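Local coordinates for protein dihydroneopterin triphosphate diphosphatase (Escherichia coli O157:H7, PDB 5U7F) that probably hydrolyses dihydroneopterin triphosphate to dihydroneopterin monophosphate and pyrophosphate for folate biosynthesis, and can also cleave nucleoside triphosphates such as dATP, at residues A[18-23]-A[107-112]. Numbering follows the deposited sequence.
Sequences AQDTKR and LPHERQ
Gln19 N donates to Leu107 O at 2.7 Å, with an N-H...O angle of 175°, and so closes the last rung between two parallel strands of the Nudix sheet, 10-18 and 97-107. Ala18 and Leu107 form the parallel bridge there, CB on the same face of the sheet, and beyond it the chains separate into loops: 18-23 turns back into strand 23-29, while 107-112 sets out toward strand 118-125. Glu110 links the two loops. From its CB, CG departs anti to the carbonyl carbon (chi1 -58°); Ala18 CB lies 3.7 Å from Glu110 CG, with Thr21 OG1 a second neighbour. The chain stays extended beyond CG, and Glu110 CD is 3.3 Å from Arg23 NH1, with Thr21 OG1 close by. Glu110 OE1 has Arg23 NH1 as its nearest neighbour, at 3.4 Å, whereas OE2 takes both polar contacts. Glu110 OE2 accepts from Thr21 OG1 at 2.7 Å through its anti lone pair, and a salt bridge joins it to Arg23 NH1, whose modelled length of 2.5 Å is doubtful. Guanidinium and carboxylate planes stand 82° apart, which excludes a coplanar two-pronged pairing. Thr21 OG1 also receives Arg23 N, an ST turn that ties the hydroxyl to its own loop. Trp123 of strand 118-125 touches both Glu110 and Arg23. On the solvent-exposed side, His109 ND1 donates to Asp20 OD2 at 2.8 Å, approaching from above the carboxylate plane. A water lying in the His109 ring plane, at its edge, donates to the same OD2 and accepts from Glu110 N at 2.9 Å.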
loop_
_atom_site.group_PDB
_atom_site.type_symbol
_atom_site.label_atom_id
_atom_site.label_comp_id
_atom_site.label_asym_id
_atom_site.label_seq_id
_atom_site.Cartn_x
_atom_site.Cartn_y
_atom_site.Cartn_z
ATOM N N ALA A 18 -9.475 9.412 -1.759
ATOM C CA ALA A 18 -10.464 10.331 -1.241
ATOM C C ALA A 18 -11.788 10.051 -1.907
ATOM O O ALA A 18 -11.871 10.021 -3.131
ATOM C CB ALA A 18 -10.053 11.769 -1.491
ATOM N N GLN A 19 -12.822 9.910 -1.094
ATOM C CA GLN A 19 -14.177 9.656 -1.604
ATOM C C GLN A 19 -14.736 10.780 -2.495
ATOM O O GLN A 19 -15.349 10.517 -3.516
ATOM C CB GLN A 19 -15.128 9.428 -0.447
ATOM C CG GLN A 19 -16.568 9.062 -0.884
ATOM C CD GLN A 19 -16.641 7.813 -1.770
ATOM O OE1 GLN A 19 -15.849 6.885 -1.624
ATOM N NE2 GLN A 19 -17.606 7.785 -2.682
ATOM N N ASP A 20 -14.537 12.035 -2.126
ATOM C CA ASP A 20 -15.133 13.100 -2.932
ATOM C C ASP A 20 -14.438 13.284 -4.306
ATOM O O ASP A 20 -15.122 13.362 -5.320
ATOM C CB ASP A 20 -15.159 14.403 -2.129
ATOM C CG ASP A 20 -13.773 14.956 -1.832
ATOM O OD1 ASP A 20 -12.761 14.288 -2.162
ATOM O OD2 ASP A 20 -13.708 16.063 -1.249
ATOM N N THR A 21 -13.099 13.292 -4.363
ATOM C CA THR A 21 -12.405 13.517 -5.635
ATOM C C THR A 21 -12.023 12.235 -6.374
ATOM O O THR A 21 -11.718 12.271 -7.571
ATOM C CB THR A 21 -11.108 14.276 -5.441
ATOM O OG1 THR A 21 -10.228 13.495 -4.610
ATOM C CG2 THR A 21 -11.370 15.669 -4.830
ATOM N N LYS A 22 -12.017 11.130 -5.634
ATOM C CA LYS A 22 -11.510 9.843 -6.119
ATOM C C LYS A 22 -10.028 9.928 -6.457
ATOM O O LYS A 22 -9.522 9.131 -7.234
ATOM C CB LYS A 22 -12.295 9.370 -7.333
ATOM C CG LYS A 22 -13.776 9.222 -7.051
ATOM C CD LYS A 22 -14.007 8.175 -5.957
ATOM C CE LYS A 22 -15.406 7.593 -6.022
ATOM N NZ LYS A 22 -16.451 8.651 -5.876
ATOM N N ARG A 23 -9.321 10.893 -5.887
ATOM C CA ARG A 23 -7.887 10.920 -6.105
ATOM C C ARG A 23 -7.245 9.876 -5.189
ATOM O O ARG A 23 -7.771 9.581 -4.121
ATOM C CB ARG A 23 -7.315 12.310 -5.846
ATOM C CG ARG A 23 -7.467 13.256 -7.039
ATOM C CD ARG A 23 -6.356 14.348 -7.032
ATOM N NE ARG A 23 -6.661 15.444 -7.930
ATOM C CZ ARG A 23 -7.501 16.435 -7.633
ATOM N NH1 ARG A 23 -8.111 16.474 -6.453
ATOM N NH2 ARG A 23 -7.735 17.393 -8.520
ATOM N N LEU A 107 -10.969 7.922 2.458
ATOM C CA LEU A 107 -11.036 9.091 3.316
ATOM C C LEU A 107 -12.127 9.999 2.774
ATOM O O LEU A 107 -12.441 9.960 1.581
ATOM C CB LEU A 107 -9.706 9.828 3.362
ATOM C CG LEU A 107 -8.499 8.966 3.735
ATOM C CD1 LEU A 107 -7.236 9.812 3.695
ATOM C CD2 LEU A 107 -8.665 8.302 5.102
ATOM N N PRO A 108 -12.723 10.824 3.641
ATOM C CA PRO A 108 -13.797 11.654 3.095
ATOM C C PRO A 108 -13.307 12.736 2.146
ATOM O O PRO A 108 -14.018 13.072 1.195
ATOM C CB PRO A 108 -14.444 12.273 4.349
ATOM C CG PRO A 108 -13.459 12.105 5.439
ATOM C CD PRO A 108 -12.664 10.879 5.111
ATOM N N HIS A 109 -12.096 13.232 2.385
ATOM C CA HIS A 109 -11.484 14.285 1.583
ATOM C C HIS A 109 -9.985 14.021 1.444
ATOM O O HIS A 109 -9.392 13.322 2.266
ATOM C CB HIS A 109 -11.680 15.674 2.220
ATOM C CG HIS A 109 -13.115 16.043 2.486
ATOM N ND1 HIS A 109 -13.944 16.569 1.518
ATOM C CD2 HIS A 109 -13.861 15.960 3.613
ATOM C CE1 HIS A 109 -15.138 16.799 2.038
ATOM N NE2 HIS A 109 -15.117 16.435 3.308
ATOM N N GLU A 110 -9.373 14.606 0.427
ATOM C CA GLU A 110 -7.915 14.671 0.378
ATOM C C GLU A 110 -7.485 15.378 1.664
ATOM O O GLU A 110 -8.247 16.186 2.222
ATOM C CB GLU A 110 -7.421 15.395 -0.884
ATOM C CG GLU A 110 -7.935 14.720 -2.144
ATOM C CD GLU A 110 -7.500 15.386 -3.420
ATOM O OE1 GLU A 110 -6.633 16.281 -3.385
ATOM O OE2 GLU A 110 -8.036 15.006 -4.483
ATOM N N ARG A 111 -6.320 15.023 2.186
ATOM C CA ARG A 111 -5.777 15.718 3.348
ATOM C C ARG A 111 -4.272 15.785 3.293
ATOM O O ARG A 111 -3.617 15.174 2.452
ATOM C CB ARG A 111 -6.193 15.038 4.654
ATOM C CG ARG A 111 -5.625 13.641 4.822
ATOM C CD ARG A 111 -5.761 13.094 6.223
ATOM N NE ARG A 111 -7.111 12.602 6.482
ATOM C CZ ARG A 111 -7.479 11.984 7.597
ATOM N NH1 ARG A 111 -6.596 11.763 8.562
ATOM N NH2 ARG A 111 -8.740 11.577 7.739
ATOM N N GLN A 112 -3.738 16.490 4.266
ATOM C CA GLN A 112 -2.322 16.726 4.370
ATOM C C GLN A 112 -1.742 15.530 5.109
ATOM O O GLN A 112 -2.236 15.179 6.172
ATOM C CB GLN A 112 -2.084 18.055 5.097
ATOM C CG GLN A 112 -2.941 19.246 4.533
ATOM C CD GLN A 112 -4.450 19.241 4.936
ATOM O OE1 GLN A 112 -4.866 18.578 5.901
ATOM N NE2 GLN A 112 -5.265 19.985 4.175
HETATM O O HOH W 1 -10.789 16.761 -0.812
#